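Local structure of lipolytic protein G-D-S-L family (Chitinophaga pinensis, 4Q7Q) at residues V29-G32 against N38-L41; P182-R187 against N244-S249. The protein is a possible lipase of the GDSL family that probably hydrolyses ester bonds, although its natural substrate is not established. All blocks are in the same frame, centred on the assembly; numbering follows the deposited sequence.

Contact 1. Residues V29-G32 against N38-L41; sequences VSKG and NEIL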
loop_
_atom_site.group_PDB
_atom_site.type_symbol
_atom_site.label_atom_id
_atom_site.label_comp_id
_atom_site.label_asym_id
_atom_site.label_seq_id
_atom_site.Cartn_x
_atom_site.Cartn_y
_atom_site.Cartn_z
ATOM N N VAL A 29 9.432 -2.114 -12.570
ATOM C CA VAL A 29 8.102 -1.592 -12.875
ATOM C C VAL A 29 8.198 -0.503 -13.940
ATOM O O VAL A 29 9.101 0.334 -13.894
ATOM C CB VAL A 29 7.454 -0.998 -11.604
ATOM C CG1 VAL A 29 6.102 -0.353 -11.918
ATOM C CG2 VAL A 29 7.318 -2.069 -10.534
ATOM N N SER A 30 7.268 -0.503 -14.890
ATOM C CA SER A 30 7.270 0.513 -15.945
ATOM C C SER A 30 6.133 1.535 -15.801
ATOM O O SER A 30 6.244 2.658 -16.284
ATOM C CB SER A 30 7.252 -0.131 -17.334
ATOM O OG SER A 30 6.035 -0.813 -17.570
ATOM N N LYS A 31 5.050 1.147 -15.134
ATOM C CA LYS A 31 3.939 2.066 -14.898
ATOM C C LYS A 31 3.303 1.781 -13.546
ATOM O O LYS A 31 2.861 0.661 -13.283
ATOM C CB LYS A 31 2.876 1.961 -16.002
ATOM C CG LYS A 31 3.283 2.504 -17.378
ATOM C CD LYS A 31 2.131 2.394 -18.375
ATOM C CE LYS A 31 2.551 2.864 -19.759
ATOM N NZ LYS A 31 1.431 2.818 -20.744
ATOM N N GLY A 32 3.265 2.798 -12.691
ATOM C CA GLY A 32 2.645 2.684 -11.380
ATOM C C GLY A 32 1.137 2.851 -11.441
ATOM O O GLY A 32 0.578 3.063 -12.514
ATOM N N ASN A 38 -4.750 7.150 -14.605
ATOM C CA ASN A 38 -4.900 8.233 -15.564
ATOM C C ASN A 38 -5.088 7.746 -17.003
ATOM O O ASN A 38 -5.789 8.375 -17.775
ATOM C CB ASN A 38 -3.738 9.226 -15.445
ATOM C CG ASN A 38 -3.712 10.227 -16.579
ATOM O OD1 ASN A 38 -2.927 10.088 -17.518
ATOM N ND2 ASN A 38 -4.579 11.239 -16.505
ATOM N N GLU A 39 -4.490 6.616 -17.365
ATOM C CA GLU A 39 -4.730 6.081 -18.705
ATOM C C GLU A 39 -6.190 5.662 -18.874
ATOM O O GLU A 39 -6.770 5.827 -19.944
ATOM C CB GLU A 39 -3.803 4.906 -19.008
ATOM C CG GLU A 39 -2.338 5.287 -19.084
ATOM C CD GLU A 39 -1.417 4.095 -19.298
ATOM O OE1 GLU A 39 -1.840 2.940 -19.061
ATOM O OE2 GLU A 39 -0.263 4.319 -19.712
ATOM N N ILE A 40 -6.776 5.117 -17.815
ATOM C CA ILE A 40 -8.172 4.699 -17.853
ATOM C C ILE A 40 -9.105 5.917 -17.816
ATOM O O ILE A 40 -10.080 5.994 -18.572
ATOM C CB ILE A 40 -8.482 3.753 -16.681
ATOM C CG1 ILE A 40 -7.542 2.542 -16.722
ATOM C CG2 ILE A 40 -9.936 3.308 -16.713
ATOM C CD1 ILE A 40 -7.527 1.724 -15.434
ATOM N N LEU A 41 -8.791 6.864 -16.936
ATOM C CA LEU A 41 -9.574 8.083 -16.773
ATOM C C LEU A 41 -8.684 9.296 -17.019
ATOM O O LEU A 41 -8.128 9.865 -16.081
ATOM C CB LEU A 41 -10.184 8.143 -15.371
ATOM C CG LEU A 41 -11.013 6.919 -14.973
ATOM C CD1 LEU A 41 -11.483 7.031 -13.535
ATOM C CD2 LEU A 41 -12.198 6.695 -15.928
#
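K31 and E39 both turn CG away from the carbonyl carbon, to the side of the backbone N (chi1 -70° and -66°). K31 then runs straight out through CD and CE to its ammonium group, and E39 is likewise extended beyond CG. The two CA atoms stand 10.3 Å apart, so it takes both long side chains to close the distance. Between 29-32 and 38-41, 82 Å² is buried, all of it on K31 and E39. The side chains cross at roughly a right angle, and K31 NZ donates to E39 OE2 in a salt bridge. The modelled length, 2.5 Å, is very short for such a bond and should be read with caution. The grip is one-sided: E39 OE1 lies 3.7 Å from K31 NZ, while OE2 also has the lysine methylenes nearby, with K31 CE at 3.2 Å. In the three-layer alpha/beta/alpha fold of SGNH hydrolases, this bridge lies on the outside of the helix 33-40, which leads into the edge strand 44-50. G32 is the N-cap of that helix, E39 sits in its last turn, and L41 is the first residue to leave helical geometry. K31 comes from just before the helix, and E39 folds its side chain back along it to meet the ammonium group, which probably stabilises the ionised carboxylate. With a methionine in place of K31, the E39 carboxylate would probably be left without its charged mate and be free to swing into solvent. The lysine's backbone is fixed independently, its N bonding to D241 OD1 and its O accepting from R36 NE. Past the bridge, N38 ND2 bonds to L44 O.

Contact 2. Residues P182-R187 against N244-S249; sequences PLLTLR and NAIIAS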
loop_
_atom_site.group_PDB
_atom_site.type_symbol
_atom_site.label_atom_id
_atom_site.label_comp_id
_atom_site.label_asym_id
_atom_site.label_seq_id
_atom_site.Cartn_x
_atom_site.Cartn_y
_atom_site.Cartn_z
ATOM N N PRO A 182 -10.130 -10.642 -4.881
ATOM C CA PRO A 182 -9.933 -12.063 -5.198
ATOM C C PRO A 182 -8.668 -12.367 -6.016
ATOM O O PRO A 182 -8.215 -13.515 -6.022
ATOM C CB PRO A 182 -11.201 -12.435 -5.982
ATOM C CG PRO A 182 -11.761 -11.131 -6.458
ATOM C CD PRO A 182 -11.395 -10.118 -5.420
ATOM N N LEU A 183 -8.100 -11.362 -6.679
ATOM C CA LEU A 183 -6.888 -11.574 -7.466
ATOM C C LEU A 183 -5.599 -11.297 -6.689
ATOM O O LEU A 183 -4.514 -11.693 -7.121
ATOM C CB LEU A 183 -6.911 -10.717 -8.735
ATOM C CG LEU A 183 -8.040 -10.988 -9.726
ATOM C CD1 LEU A 183 -7.915 -10.078 -10.939
ATOM C CD2 LEU A 183 -8.038 -12.447 -10.151
ATOM N N LEU A 184 -5.716 -10.622 -5.552
ATOM C CA LEU A 184 -4.538 -10.159 -4.823
ATOM C C LEU A 184 -4.186 -11.061 -3.638
ATOM O O LEU A 184 -4.232 -10.650 -2.484
ATOM C CB LEU A 184 -4.722 -8.694 -4.403
ATOM C CG LEU A 184 -4.954 -7.727 -5.571
ATOM C CD1 LEU A 184 -5.103 -6.289 -5.084
ATOM C CD2 LEU A 184 -3.822 -7.840 -6.591
ATOM N N THR A 185 -3.819 -12.301 -3.941
ATOM C CA THR A 185 -3.579 -13.304 -2.909
ATOM C C THR A 185 -2.097 -13.513 -2.604
ATOM O O THR A 185 -1.241 -13.254 -3.448
ATOM C CB THR A 185 -4.195 -14.640 -3.319
ATOM O OG1 THR A 185 -3.683 -15.011 -4.604
ATOM C CG2 THR A 185 -5.702 -14.502 -3.409
ATOM N N LEU A 186 -1.800 -13.978 -1.390
ATOM C CA LEU A 186 -0.418 -14.232 -0.980
ATOM C C LEU A 186 0.360 -15.131 -1.933
ATOM O O LEU A 186 1.540 -14.887 -2.202
ATOM C CB LEU A 186 -0.371 -14.838 0.418
ATOM C CG LEU A 186 -0.476 -13.845 1.566
ATOM C CD1 LEU A 186 -0.477 -14.593 2.891
ATOM C CD2 LEU A 186 0.667 -12.851 1.492
ATOM N N ARG A 187 -0.297 -16.174 -2.433
ATOM C CA ARG A 187 0.363 -17.132 -3.302
ATOM C C ARG A 187 0.815 -16.489 -4.612
ATOM O O ARG A 187 1.682 -17.023 -5.304
ATOM C CB ARG A 187 -0.553 -18.330 -3.583
ATOM C CG ARG A 187 -1.727 -18.025 -4.511
ATOM C CD ARG A 187 -2.689 -19.210 -4.621
ATOM N NE ARG A 187 -3.571 -19.290 -3.458
ATOM C CZ ARG A 187 -4.783 -18.747 -3.396
ATOM N NH1 ARG A 187 -5.277 -18.092 -4.440
ATOM N NH2 ARG A 187 -5.509 -18.865 -2.292
ATOM N N ASN A 244 -0.051 -3.188 -10.169
ATOM C CA ASN A 244 -0.505 -1.813 -10.361
ATOM C C ASN A 244 -1.710 -1.702 -11.298
ATOM O O ASN A 244 -2.574 -0.842 -11.102
ATOM C CB ASN A 244 0.633 -0.917 -10.847
ATOM C CG ASN A 244 1.584 -0.550 -9.743
ATOM O OD1 ASN A 244 1.165 -0.188 -8.647
ATOM N ND2 ASN A 244 2.875 -0.642 -10.018
ATOM N N ALA A 245 -1.771 -2.572 -12.301
ATOM C CA ALA A 245 -2.908 -2.582 -13.221
ATOM C C ALA A 245 -4.198 -2.988 -12.501
ATOM O O ALA A 245 -5.246 -2.380 -12.697
ATOM C CB ALA A 245 -2.638 -3.491 -14.429
ATOM N N ILE A 246 -4.114 -4.007 -11.653
ATOM C CA ILE A 246 -5.278 -4.454 -10.891
ATOM C C ILE A 246 -5.748 -3.360 -9.925
ATOM O O ILE A 246 -6.941 -3.064 -9.832
ATOM C CB ILE A 246 -4.981 -5.775 -10.144
ATOM C CG1 ILE A 246 -4.775 -6.908 -11.162
ATOM C CG2 ILE A 246 -6.118 -6.118 -9.189
ATOM C CD1 ILE A 246 -4.076 -8.130 -10.603
ATOM N N ILE A 247 -4.807 -2.757 -9.213
ATOM C CA ILE A 247 -5.133 -1.648 -8.322
ATOM C C ILE A 247 -5.793 -0.490 -9.083
ATOM O O ILE A 247 -6.834 0.022 -8.672
ATOM C CB ILE A 247 -3.878 -1.133 -7.600
ATOM C CG1 ILE A 247 -3.333 -2.213 -6.665
ATOM C CG2 ILE A 247 -4.196 0.127 -6.815
ATOM C CD1 ILE A 247 -1.988 -1.874 -6.057
ATOM N N ALA A 248 -5.199 -0.085 -10.200
ATOM C CA ALA A 248 -5.735 1.031 -10.965
ATOM C C ALA A 248 -7.148 0.755 -11.467
ATOM O O ALA A 248 -7.996 1.649 -11.473
ATOM C CB ALA A 248 -4.818 1.375 -12.121
ATOM N N SER A 249 -7.406 -0.478 -11.894
ATOM C CA SER A 249 -8.730 -0.851 -12.379
ATOM C C SER A 249 -9.774 -0.774 -11.270
ATOM O O SER A 249 -10.886 -0.294 -11.487
ATOM C CB SER A 249 -8.710 -2.256 -12.976
ATOM O OG SER A 249 -10.010 -2.643 -13.383
#
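I246 and L184 lie alongside each other and point in opposite directions, one branched side chain sliding past the other. The pair joins two late elements of the alpha/beta/alpha SGNH hydrolase fold: the loop that follows the edge strand 175-176, and the helix 241-257 near the end of the chain. Both CB atoms are directed across the gap. On the helix side, the first torsion of I246 (chi1 -67°) sets CG2 opposite the backbone N and sends CG1 the other way from the carbonyl carbon, so the residue offers two separate methyls. CG2 rests on the branched end of the leucine, 3.9 Å from L184 CD2. The same leucine methyl also meets the tip of the longer branch, with L184 CD2 4.0 Å from I246 CD1, and so bridges both arms of the isoleucine. L184 is buried and its CG joins in, whereas its neighbour L183, more exposed, makes a longer contact. The packing is apolar throughout, with 159 Å² buried between the two segments, and the nearest CA atoms, those of L183 and I246, are 8.1 Å apart. Ordinary helical bonding holds the helix side, as in A248 N to N244 O; in the loop, T185 N makes a weak bond to L183 O, and L183 N bonds to H181 ND1. I246 also touches H181, and the next residue, I247, turns to Y33 of the helix 33-40. L183 reaches I246 CD1 with both CB and the methyl CD1, each at 4.3 Å.

Overall arrangement
The helix 241-257 connects the two contacts, whose centres are 14 Å apart. Its I246 faces the loop 182-187 in contact 2, while N244, two residues earlier and on nearly the opposite side, packs against the loop of contact 1: N244 ND2 lies 3.5 Å from K31 O and 3.8 Å from V29 CG1. The helix 33-40 also touches it, with I40 CD1 4.0 Å from A248 O. Contact 1 is the more peripheral, about 16 Å from the centre of the chain against 11 Å for contact 2. S14, D235 and H238 are arranged as a possible Ser-His-Asp triad, as in related SGNH hydrolases; D235 and H238 lie just before this helix in sequence.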